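Local coordinates for protein beta-galactosidase (PDB 3OG2) that is a family 35 glycoside hydrolase that probably removes terminal non-reducing beta-D-galactose residues from beta-D-galactosides, at residues D406-R411 with V425-S430; G386-S389 with V395-P398; S678-A683 with T712-G717. All coordinates share one frame; numbering follows the deposited sequence.

Contact 1 of 3, residues D406-R411 with V425-S430; sequences DFFVVR and VKLPTS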
ATOM      1  N   ASP A 406     -13.414 -11.519 -29.759  1.00  9.92           N
ATOM      2  CA  ASP A 406     -13.169 -10.087 -29.642  1.00  9.87           C
ATOM      3  C   ASP A 406     -13.708  -9.503 -28.340  1.00  9.35           C
ATOM      4  O   ASP A 406     -14.599 -10.067 -27.697  1.00  9.97           O
ATOM      5  CB  ASP A 406     -13.894  -9.348 -30.758  1.00 11.09           C
ATOM      6  CG  ASP A 406     -13.479  -9.785 -32.135  1.00 11.61           C
ATOM      7  OD1 ASP A 406     -12.371 -10.321 -32.362  1.00 13.88           O
ATOM      8  OD2 ASP A 406     -14.353  -9.545 -33.052  1.00 16.69           O
ATOM      9  N   PHE A 407     -13.166  -8.338 -28.011  1.00  8.96           N
ATOM     10  CA  PHE A 407     -13.549  -7.623 -26.798  1.00  8.82           C
ATOM     11  C   PHE A 407     -13.796  -6.180 -27.158  1.00  8.29           C
ATOM     12  O   PHE A 407     -13.070  -5.635 -28.046  1.00 10.52           O
ATOM     13  CB  PHE A 407     -12.418  -7.703 -25.738  1.00  8.77           C
ATOM     14  CG  PHE A 407     -12.114  -9.108 -25.299  1.00  9.05           C
ATOM     15  CD1 PHE A 407     -11.355  -9.963 -26.085  1.00  8.50           C
ATOM     16  CD2 PHE A 407     -12.644  -9.599 -24.080  1.00  8.84           C
ATOM     17  CE1 PHE A 407     -11.085 -11.291 -25.750  1.00  9.52           C
ATOM     18  CE2 PHE A 407     -12.347 -10.915 -23.713  1.00  9.76           C
ATOM     19  CZ  PHE A 407     -11.615 -11.757 -24.530  1.00  9.72           C
ATOM     20  N   PHE A 408     -14.754  -5.513 -26.562  1.00  8.83           N
ATOM     21  CA  PHE A 408     -15.058  -4.120 -26.910  1.00  8.18           C
ATOM     22  C   PHE A 408     -15.237  -3.342 -25.628  1.00  8.72           C
ATOM     23  O   PHE A 408     -16.142  -3.650 -24.836  1.00  9.80           O
ATOM     24  CB  PHE A 408     -16.348  -4.019 -27.742  1.00  9.78           C
ATOM     25  CG  PHE A 408     -16.233  -4.870 -29.006  1.00  9.43           C
ATOM     26  CD1 PHE A 408     -16.558  -6.214 -28.987  1.00 10.44           C
ATOM     27  CD2 PHE A 408     -15.722  -4.257 -30.163  1.00 10.95           C
ATOM     28  CE1 PHE A 408     -16.384  -6.964 -30.115  1.00 11.93           C
ATOM     29  CE2 PHE A 408     -15.557  -5.037 -31.314  1.00 11.58           C
ATOM     30  CZ  PHE A 408     -15.851  -6.384 -31.250  1.00 12.15           C
ATOM     31  N   VAL A 409     -14.352  -2.380 -25.405  1.00  8.62           N
ATOM     32  CA  VAL A 409     -14.447  -1.592 -24.183  1.00  8.15           C
ATOM     33  C   VAL A 409     -15.247  -0.328 -24.484  1.00  8.20           C
ATOM     34  O   VAL A 409     -14.850   0.494 -25.342  1.00  9.80           O
ATOM     35  CB  VAL A 409     -13.032  -1.252 -23.644  1.00  8.92           C
ATOM     36  CG1 VAL A 409     -13.200  -0.413 -22.356  1.00 10.28           C
ATOM     37  CG2 VAL A 409     -12.243  -2.528 -23.442  1.00 10.14           C
ATOM     38  N   VAL A 410     -16.354  -0.166 -23.789  1.00  9.25           N
ATOM     39  CA  VAL A 410     -17.278   0.939 -24.019  1.00  8.58           C
ATOM     40  C   VAL A 410     -17.200   1.930 -22.875  1.00  8.88           C
ATOM     41  O   VAL A 410     -17.210   1.532 -21.701  1.00  9.66           O
ATOM     42  CB  VAL A 410     -18.722   0.385 -24.128  1.00 10.34           C
ATOM     43  CG1 VAL A 410     -19.692   1.516 -24.450  1.00 14.47           C
ATOM     44  CG2 VAL A 410     -18.825  -0.773 -25.132  1.00 12.18           C
ATOM     45  N   ARG A 411     -17.090   3.233 -23.187  1.00  9.49           N
ATOM     46  CA  ARG A 411     -17.100   4.265 -22.161  1.00  9.68           C
ATOM     47  C   ARG A 411     -17.908   5.440 -22.695  1.00  9.45           C
ATOM     48  O   ARG A 411     -18.182   5.553 -23.902  1.00 10.65           O
ATOM     49  CB  ARG A 411     -15.672   4.709 -21.788  1.00 10.05           C
ATOM     50  CG  ARG A 411     -14.909   5.320 -22.953  1.00 11.12           C
ATOM     51  CD  ARG A 411     -13.678   6.022 -22.414  1.00 13.23           C
ATOM     52  NE  ARG A 411     -12.737   6.528 -23.391  1.00 13.08           N
ATOM     53  CZ  ARG A 411     -12.895   7.725 -23.962  1.00 13.38           C
ATOM     54  NH1 ARG A 411     -13.934   8.517 -23.705  1.00 13.88           N
ATOM     55  NH2 ARG A 411     -11.944   8.119 -24.824  1.00 17.51           N
ATOM     56  N   VAL A 425     -25.120  -1.652 -30.062  1.00 12.01           N
ATOM     57  CA  VAL A 425     -23.799  -1.865 -30.702  1.00 11.68           C
ATOM     58  C   VAL A 425     -23.981  -2.683 -31.963  1.00 12.19           C
ATOM     59  O   VAL A 425     -24.950  -3.422 -32.145  1.00 14.52           O
ATOM     60  CB  VAL A 425     -22.765  -2.550 -29.768  1.00 11.77           C
ATOM     61  CG1 VAL A 425     -22.410  -1.608 -28.632  1.00 15.55           C
ATOM     62  CG2 VAL A 425     -23.345  -3.831 -29.236  1.00 14.44           C
ATOM     63  N   LYS A 426     -23.025  -2.569 -32.865  1.00 13.29           N
ATOM     64  CA  LYS A 426     -22.977  -3.384 -34.076  1.00 14.42           C
ATOM     65  C   LYS A 426     -21.590  -4.029 -34.053  1.00 13.49           C
ATOM     66  O   LYS A 426     -20.578  -3.313 -34.221  1.00 14.34           O
ATOM     67  CB  LYS A 426     -23.230  -2.548 -35.344  1.00 18.17           C
ATOM     68  CG  LYS A 426     -23.201  -3.426 -36.571  1.00 22.57           C
ATOM     69  CD  LYS A 426     -23.616  -2.701 -37.848  1.00 24.24           C
ATOM     70  CE  LYS A 426     -24.247  -3.779 -38.737  1.00 34.90           C
ATOM     71  NZ  LYS A 426     -24.427  -5.097 -38.026  1.00 53.70           N
ATOM     72  N   LEU A 427     -21.515  -5.347 -33.786  1.00 12.86           N
ATOM     73  CA  LEU A 427     -20.231  -5.984 -33.482  1.00 13.31           C
ATOM     74  C   LEU A 427     -19.970  -7.102 -34.482  1.00 12.99           C
ATOM     75  O   LEU A 427     -20.909  -7.792 -34.900  1.00 15.35           O
ATOM     76  CB  LEU A 427     -20.211  -6.595 -32.065  1.00 11.44           C
ATOM     77  CG  LEU A 427     -20.487  -5.598 -30.940  1.00 10.87           C
ATOM     78  CD1 LEU A 427     -20.464  -6.269 -29.577  1.00 13.87           C
ATOM     79  CD2 LEU A 427     -19.509  -4.431 -30.928  1.00 14.46           C
ATOM     80  N   PRO A 428     -18.728  -7.277 -34.827  1.00 12.83           N
ATOM     81  CA  PRO A 428     -18.360  -8.406 -35.681  1.00 13.62           C
ATOM     82  C   PRO A 428     -18.427  -9.713 -34.907  1.00 13.25           C
ATOM     83  O   PRO A 428     -18.009  -9.785 -33.721  1.00 15.21           O
ATOM     84  CB  PRO A 428     -16.926  -8.063 -36.111  1.00 14.52           C
ATOM     85  CG  PRO A 428     -16.397  -7.256 -34.954  1.00 14.17           C
ATOM     86  CD  PRO A 428     -17.564  -6.422 -34.481  1.00 14.71           C
ATOM     87  N   THR A 429     -18.949 -10.747 -35.568  1.00 15.55           N
ATOM     88  CA  THR A 429     -18.990 -12.067 -34.980  1.00 15.14           C
ATOM     89  C   THR A 429     -18.705 -13.099 -36.087  1.00 18.12           C
ATOM     90  O   THR A 429     -18.748 -12.754 -37.258  1.00 17.56           O
ATOM     91  CB  THR A 429     -20.321 -12.476 -34.321  1.00 15.24           C
ATOM     92  OG1 THR A 429     -21.274 -12.766 -35.344  1.00 18.06           O
ATOM     93  CG2 THR A 429     -20.921 -11.359 -33.493  1.00 18.22           C
ATOM     94  N   SER A 430     -18.427 -14.334 -35.685  1.00 18.00           N
ATOM     95  CA  SER A 430     -18.338 -15.458 -36.623  1.00 18.37           C
ATOM     96  C   SER A 430     -19.622 -15.685 -37.407  1.00 20.62           C
ATOM     97  O   SER A 430     -19.602 -16.378 -38.428  1.00 25.42           O
ATOM     98  CB  SER A 430     -18.035 -16.755 -35.877  1.00 19.05           C
ATOM     99  OG  SER A 430     -19.069 -16.999 -34.891  1.00 18.94           O
TER

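Contact 2 of 3, residues G386-S389 with V395-P398; sequences GVYS and VITP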
ATOM      1  N   GLY A 386     -18.870   6.037 -33.061  1.00 16.67           N
ATOM      2  CA  GLY A 386     -19.846   5.933 -34.140  1.00 18.01           C
ATOM      3  C   GLY A 386     -19.472   4.829 -35.124  1.00 17.60           C
ATOM      4  O   GLY A 386     -20.050   4.817 -36.218  1.00 20.99           O
ATOM      5  N   VAL A 387     -18.546   3.923 -34.754  1.00 16.01           N
ATOM      6  CA  VAL A 387     -18.191   2.819 -35.639  1.00 15.71           C
ATOM      7  C   VAL A 387     -18.825   1.498 -35.210  1.00 15.42           C
ATOM      8  O   VAL A 387     -19.400   0.755 -36.003  1.00 18.20           O
ATOM      9  CB  VAL A 387     -16.656   2.626 -35.693  1.00 17.24           C
ATOM     10  CG1 VAL A 387     -16.232   1.357 -36.406  1.00 18.50           C
ATOM     11  CG2 VAL A 387     -16.014   3.810 -36.374  1.00 18.21           C
ATOM     12  N   TYR A 388     -18.730   1.192 -33.942  1.00 13.39           N
ATOM     13  CA  TYR A 388     -19.302  -0.032 -33.356  1.00 12.46           C
ATOM     14  C   TYR A 388     -20.619   0.293 -32.682  1.00 11.54           C
ATOM     15  O   TYR A 388     -21.208  -0.608 -32.087  1.00 13.53           O
ATOM     16  CB  TYR A 388     -18.321  -0.688 -32.368  1.00 12.60           C
ATOM     17  CG  TYR A 388     -17.092  -1.211 -33.072  1.00 11.70           C
ATOM     18  CD1 TYR A 388     -17.146  -2.463 -33.731  1.00 12.20           C
ATOM     19  CD2 TYR A 388     -15.906  -0.492 -33.154  1.00 14.54           C
ATOM     20  CE1 TYR A 388     -16.047  -2.955 -34.399  1.00 12.93           C
ATOM     21  CE2 TYR A 388     -14.788  -0.972 -33.809  1.00 14.85           C
ATOM     22  CZ  TYR A 388     -14.881  -2.205 -34.431  1.00 13.92           C
ATOM     23  OH  TYR A 388     -13.762  -2.668 -35.065  1.00 16.66           O
ATOM     24  N   SER A 389     -21.070   1.530 -32.777  1.00 12.51           N
ATOM     25  CA  SER A 389     -22.423   1.917 -32.365  0.50 12.91           C
ATOM     26  C   SER A 389     -22.843   3.095 -33.225  1.00 12.52           C
ATOM     27  O   SER A 389     -21.974   3.853 -33.679  1.00 16.79           O
ATOM     28  CB  SER A 389     -22.401   2.268 -30.880  0.50 11.73           C
ATOM     29  OG  SER A 389     -23.609   2.822 -30.447  0.50 15.33           O
ATOM     30  N   VAL A 395     -17.607   5.956 -26.670  1.00 10.47           N
ATOM     31  CA  VAL A 395     -16.379   5.572 -27.333  1.00 10.61           C
ATOM     32  C   VAL A 395     -16.223   4.068 -27.154  1.00  9.62           C
ATOM     33  O   VAL A 395     -16.461   3.532 -26.049  1.00 11.53           O
ATOM     34  CB  VAL A 395     -15.177   6.367 -26.800  1.00 10.62           C
ATOM     35  CG1 VAL A 395     -13.863   5.694 -27.201  1.00 13.48           C
ATOM     36  CG2 VAL A 395     -15.201   7.781 -27.330  1.00 12.18           C
ATOM     37  N   ILE A 396     -15.840   3.361 -28.199  1.00 10.33           N
ATOM     38  CA  ILE A 396     -15.632   1.916 -28.118  1.00  9.46           C
ATOM     39  C   ILE A 396     -14.247   1.587 -28.623  1.00  8.75           C
ATOM     40  O   ILE A 396     -13.875   2.002 -29.751  1.00 11.10           O
ATOM     41  CB  ILE A 396     -16.723   1.158 -28.924  1.00 10.14           C
ATOM     42  CG1 ILE A 396     -18.104   1.528 -28.371  1.00 12.30           C
ATOM     43  CG2 ILE A 396     -16.435  -0.332 -28.924  1.00 11.42           C
ATOM     44  CD1 ILE A 396     -19.271   0.921 -29.167  1.00 12.94           C
ATOM     45  N   THR A 397     -13.470   0.861 -27.847  1.00  9.46           N
ATOM     46  CA  THR A 397     -12.173   0.377 -28.312  1.00 10.12           C
ATOM     47  C   THR A 397     -12.242  -1.108 -28.525  1.00  9.23           C
ATOM     48  O   THR A 397     -12.545  -1.824 -27.579  1.00 11.02           O
ATOM     49  CB  THR A 397     -11.075   0.695 -27.273  1.00 10.50           C
ATOM     50  OG1 THR A 397     -11.090   2.112 -26.983  1.00 11.29           O
ATOM     51  CG2 THR A 397      -9.711   0.316 -27.838  1.00 11.48           C
ATOM     52  N   PRO A 398     -11.987  -1.585 -29.743  1.00 10.60           N
ATOM     53  CA  PRO A 398     -12.003  -3.014 -30.039  1.00 11.86           C
ATOM     54  C   PRO A 398     -10.661  -3.670 -29.792  1.00 10.66           C
ATOM     55  O   PRO A 398      -9.618  -3.081 -30.071  1.00 12.60           O
ATOM     56  CB  PRO A 398     -12.335  -3.046 -31.556  1.00 14.61           C
ATOM     57  CG  PRO A 398     -11.648  -1.813 -32.051  1.00 15.94           C
ATOM     58  CD  PRO A 398     -11.753  -0.777 -30.962  1.00 12.08           C
TER

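Contact 3 of 3, residues S678-A683 with T712-G717; sequences SRWPLA and TLLFRG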
ATOM      1  N   SER A 678      27.741  15.603  29.660  1.00 11.52           N
ATOM      2  CA  SER A 678      29.092  15.147  29.388  1.00 11.74           C
ATOM      3  C   SER A 678      29.075  13.934  28.470  1.00 11.05           C
ATOM      4  O   SER A 678      30.103  13.716  27.783  1.00 12.92           O
ATOM      5  CB  SER A 678      29.848  14.817  30.691  1.00 12.16           C
ATOM      6  OG  SER A 678      29.208  13.728  31.361  1.00 13.14           O
ATOM      7  N   ARG A 679      28.024  13.161  28.402  1.00 10.25           N
ATOM      8  CA  ARG A 679      28.012  11.981  27.513  1.00  9.61           C
ATOM      9  C   ARG A 679      27.581  12.288  26.104  1.00  9.58           C
ATOM     10  O   ARG A 679      27.659  11.444  25.209  1.00 10.81           O
ATOM     11  CB  ARG A 679      27.052  10.921  28.086  1.00 10.53           C
ATOM     12  CG  ARG A 679      27.546  10.392  29.440  1.00 11.20           C
ATOM     13  CD  ARG A 679      26.427   9.642  30.116  1.00 11.39           C
ATOM     14  NE  ARG A 679      26.780   9.076  31.423  1.00 10.97           N
ATOM     15  CZ  ARG A 679      26.646   9.709  32.581  1.00 12.62           C
ATOM     16  NH1 ARG A 679      26.214  10.966  32.620  1.00 13.71           N
ATOM     17  NH2 ARG A 679      26.951   9.061  33.689  1.00 14.91           N
ATOM     18  N   TRP A 680      27.087  13.513  25.881  1.00  9.40           N
ATOM     19  CA  TRP A 680      26.540  13.830  24.563  1.00  8.80           C
ATOM     20  C   TRP A 680      27.663  13.949  23.519  1.00  8.56           C
ATOM     21  O   TRP A 680      28.737  14.495  23.790  1.00  9.70           O
ATOM     22  CB  TRP A 680      25.811  15.182  24.578  1.00  9.57           C
ATOM     23  CG  TRP A 680      24.460  15.152  25.249  1.00  8.55           C
ATOM     24  CD1 TRP A 680      24.100  14.535  26.430  1.00  8.68           C
ATOM     25  CD2 TRP A 680      23.287  15.784  24.733  1.00  7.84           C
ATOM     26  NE1 TRP A 680      22.748  14.771  26.656  1.00  9.58           N
ATOM     27  CE2 TRP A 680      22.233  15.528  25.635  1.00  8.51           C
ATOM     28  CE3 TRP A 680      23.039  16.549  23.586  1.00  8.55           C
ATOM     29  CZ2 TRP A 680      20.932  16.005  25.425  1.00  9.04           C
ATOM     30  CZ3 TRP A 680      21.759  17.018  23.377  1.00  9.62           C
ATOM     31  CH2 TRP A 680      20.723  16.751  24.290  1.00  9.93           C
ATOM     32  N   PRO A 681      27.378  13.520  22.305  1.00  8.68           N
ATOM     33  CA  PRO A 681      28.295  13.778  21.183  1.00  9.57           C
ATOM     34  C   PRO A 681      28.574  15.249  20.976  1.00  9.25           C
ATOM     35  O   PRO A 681      27.674  16.113  21.050  1.00  9.60           O
ATOM     36  CB  PRO A 681      27.519  13.237  19.955  1.00 12.57           C
ATOM     37  CG  PRO A 681      26.704  12.123  20.581  1.00 13.51           C
ATOM     38  CD  PRO A 681      26.198  12.741  21.867  1.00 11.64           C
ATOM     39  N   LEU A 682      29.844  15.578  20.714  1.00  9.81           N
ATOM     40  CA  LEU A 682      30.205  16.941  20.399  1.00  8.89           C
ATOM     41  C   LEU A 682      29.888  17.229  18.953  1.00  8.95           C
ATOM     42  O   LEU A 682      30.169  16.421  18.050  1.00 10.80           O
ATOM     43  CB  LEU A 682      31.718  17.141  20.587  1.00 10.53           C
ATOM     44  CG  LEU A 682      32.245  16.832  21.993  1.00 12.07           C
ATOM     45  CD1 LEU A 682      33.742  17.192  22.026  1.00 14.21           C
ATOM     46  CD2 LEU A 682      31.409  17.572  23.037  1.00 14.14           C
ATOM     47  N   ALA A 683      29.305  18.379  18.670  1.00  8.86           N
ATOM     48  CA  ALA A 683      29.055  18.797  17.276  1.00  9.96           C
ATOM     49  C   ALA A 683      30.263  19.628  16.880  1.00 10.19           C
ATOM     50  O   ALA A 683      30.152  20.859  16.923  1.00 13.63           O
ATOM     51  CB  ALA A 683      27.769  19.617  17.140  1.00 12.79           C
ATOM     52  N   THR A 712      13.352  12.928  16.378  1.00  8.43           N
ATOM     53  CA  THR A 712      13.643  14.245  16.884  1.00  8.63           C
ATOM     54  C   THR A 712      15.128  14.380  17.250  1.00  7.58           C
ATOM     55  O   THR A 712      15.739  13.478  17.822  1.00  9.07           O
ATOM     56  CB  THR A 712      12.791  14.462  18.171  1.00  9.62           C
ATOM     57  OG1 THR A 712      11.443  14.107  17.912  1.00 10.46           O
ATOM     58  CG2 THR A 712      12.854  15.906  18.674  1.00  9.94           C
ATOM     59  N   LEU A 713      15.705  15.539  16.939  1.00  8.15           N
ATOM     60  CA  LEU A 713      17.071  15.883  17.299  1.00  7.31           C
ATOM     61  C   LEU A 713      17.096  16.949  18.389  1.00  7.51           C
ATOM     62  O   LEU A 713      16.177  17.784  18.474  1.00  9.20           O
ATOM     63  CB  LEU A 713      17.774  16.472  16.060  1.00  8.23           C
ATOM     64  CG  LEU A 713      17.832  15.576  14.825  1.00  8.66           C
ATOM     65  CD1 LEU A 713      18.541  16.339  13.700  1.00 10.81           C
ATOM     66  CD2 LEU A 713      18.523  14.251  15.151  1.00 12.14           C
ATOM     67  N   LEU A 714      18.151  16.939  19.197  1.00  7.03           N
ATOM     68  CA  LEU A 714      18.376  17.982  20.177  1.00  6.93           C
ATOM     69  C   LEU A 714      19.785  18.538  20.024  1.00  6.77           C
ATOM     70  O   LEU A 714      20.712  17.786  19.756  1.00  7.89           O
ATOM     71  CB  LEU A 714      18.166  17.550  21.619  1.00  7.80           C
ATOM     72  CG  LEU A 714      16.720  17.268  22.034  1.00  9.49           C
ATOM     73  CD1 LEU A 714      16.314  15.863  21.671  1.00 13.33           C
ATOM     74  CD2 LEU A 714      16.554  17.509  23.547  1.00 11.58           C
ATOM     75  N   PHE A 715      19.900  19.833  20.236  1.00  7.64           N
ATOM     76  CA  PHE A 715      21.181  20.518  20.192  1.00  6.89           C
ATOM     77  C   PHE A 715      21.358  21.318  21.466  1.00  7.09           C
ATOM     78  O   PHE A 715      20.383  21.895  21.963  1.00  9.16           O
ATOM     79  CB  PHE A 715      21.264  21.509  19.026  1.00  8.47           C
ATOM     80  CG  PHE A 715      21.081  20.810  17.690  1.00  7.93           C
ATOM     81  CD1 PHE A 715      19.801  20.512  17.186  1.00  8.87           C
ATOM     82  CD2 PHE A 715      22.188  20.430  16.969  1.00  9.15           C
ATOM     83  CE1 PHE A 715      19.696  19.787  16.004  1.00 10.14           C
ATOM     84  CE2 PHE A 715      22.135  19.746  15.755  1.00  8.69           C
ATOM     85  CZ  PHE A 715      20.866  19.437  15.311  1.00 10.69           C
ATOM     86  N   ARG A 716      22.576  21.368  21.977  1.00  7.02           N
ATOM     87  CA  ARG A 716      22.856  22.188  23.180  1.00  8.00           C
ATOM     88  C   ARG A 716      24.029  23.103  22.836  1.00  8.01           C
ATOM     89  O   ARG A 716      25.111  22.601  22.477  1.00  8.96           O
ATOM     90  CB  ARG A 716      23.195  21.301  24.391  1.00  8.12           C
ATOM     91  CG  ARG A 716      21.905  20.628  24.856  1.00 10.30           C
ATOM     92  CD  ARG A 716      22.140  19.688  25.966  1.00  9.98           C
ATOM     93  NE  ARG A 716      22.762  20.185  27.179  1.00  9.67           N
ATOM     94  CZ  ARG A 716      22.116  20.811  28.152  1.00  9.96           C
ATOM     95  NH1 ARG A 716      20.817  21.123  27.980  1.00 10.61           N
ATOM     96  NH2 ARG A 716      22.690  21.163  29.299  1.00 12.12           N
ATOM     97  N   GLY A 717      23.758  24.393  22.867  1.00  8.30           N
ATOM     98  CA  GLY A 717      24.761  25.364  22.507  1.00  9.23           C
ATOM     99  C   GLY A 717      25.198  26.208  23.699  1.00  8.88           C
ATOM    100  O   GLY A 717      24.362  26.908  24.311  1.00 10.31           O
TER

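Contact 1 of 3, residues D406-R411 with V425-S430
The CA atoms of Phe408 and Leu427 lie 8.6 Å apart and those of Asp406 and Pro428 8.1 Å, a separation at which residues 406-411 and 425-430 share no backbone hydrogen bond and meet mainly through side chains. A strand of a three-stranded sheet here packs on a larger sheet, and the phenyl ring of Phe408 fills most of the interface. Leu427 lays CD2 over the ring centre, 3.7 Å from the centroid of the Phe408 ring and only 8° off its normal, a direct CH-pi contact. With CG anti to its carbonyl carbon (chi1 -57°), Phe408 slides past Leu427 in the opposite sense, which leaves its far end for the proline: CZ of Phe408 meets CD of Pro428 obliquely at 3.7 Å. The same proline ring brings CG to 3.6 Å from OD2 of Asp406; the other carboxylate oxygen, OD1, is hydrogen-bonded to the backbone N of Ala401. Pro428 thus touches two residues of one strand, Asp406 and Phe408, two positions apart. Within this all-beta domain, strand 406-412 runs between strands 394-400 and 450-459 of the large antiparallel sheet, and strand 421-427, central between 434-436 and 443-445, packs against it.

Contact 2 of 3, residues G386-S389 with V395-P398
CG of Tyr388 (chi1 -66°) and CG1 of Ile396 (chi1 -58°) both lie anti to their carbonyl carbons, and the isoleucine then runs on extended (chi2 175°), so that its CD1 reaches the base of the tyrosine side chain. There CB of Tyr388 sits against both branches of Ile396, 3.7 Å from CD1 and 3.9 Å from CG2. The same CD1 continues to the next loop residue, coming within 3.8 Å of CB of Ser389 in the conformer described, one of two for this serine. Further out, the tyrosine ring lies across Pro398 at about a right angle: CE2 of Tyr388 approaches CG of Pro398 to 3.7 Å, and the phenolic OH rests beside the proline carbons, 3.8 Å from CB of Pro398. One face of the ring is met from within the loop, by CG1 of Val387, offset toward the rim.

Strands 379-380 and 394-400 are antiparallel neighbours in the large sheet of this all-beta domain, and the long connection between them folds back over the second of the two. Ile396 and Pro398, two positions apart, present their CB atoms to that loop, while the intervening Thr397 points its own away. On the strand side, Phe408 of the adjoining strand 406-412 touches both Ile396 and Pro398 and brings its ring against that of Tyr388. No hydrogen bond crosses the contact, and the backbone N of Ser389 is buried by it without a partner in the model.

Contact 3 of 3, residues S678-A683 with T712-G717
Trp680 meets Leu714 and Arg716 where a loop lies against a strand of an antiparallel five-stranded sheet, in an all-beta domain whose family belongs to the galactose-binding-domain-like clan. At Trp680 the loop turns its indole inward, and the benzene half does the work. Its CH2 atom abuts CB of Leu714 at 3.8 Å, the leucine coming in at the ring edge, near the plane. Over one face lies Arg716, crossing the indole at about a right angle, its CD 3.7 Å from the centroid of the six-membered ring of Trp680 and 13° off the normal: a CH-pi contact made by the aliphatic shaft. The guanidinium stands farther off, with CZ of Arg716 5.8 Å from that centroid and its plane tilted 54° to the ring, so any cation-pi attraction is weak. On the pyrrole side NE1 is hydrogen-bonded to OH of Tyr675. With the indole of Trp680 replaced by an alanine here, a gap is likely to open beside Leu714, and CD of Arg716 would probably lose its aromatic face. Farther on, Pro681 and Ala683 make backbone hydrogen bonds to Leu823 and Trp821 of the edge strand 820-824. A bend at chi3 (57°) lifts the arginine head off the ring face, where NE of Arg716 forms a salt bridge with OD2 of Asp677.

From the N terminus the three contacts come in series, none nested in or crossing another. Contact 2 comes first, closing over five intervening residues and folding the loop before strand 394-400 onto that strand. Contact 1 follows, spanning thirteen residues to lay strand 421-427 over the adjacent strand 406-412. The two have centres about 8 Å apart and join directly: Lys426 N and Tyr388 O, 2.8 Å apart, form a probable hydrogen bond. Loop and strand thus cover neighbouring strands of the same sheet. Contact 3 closes a 28-residue connection in a different beta domain, on the opposite side of the chain's centre, its centre about 70 Å from that of contact 1.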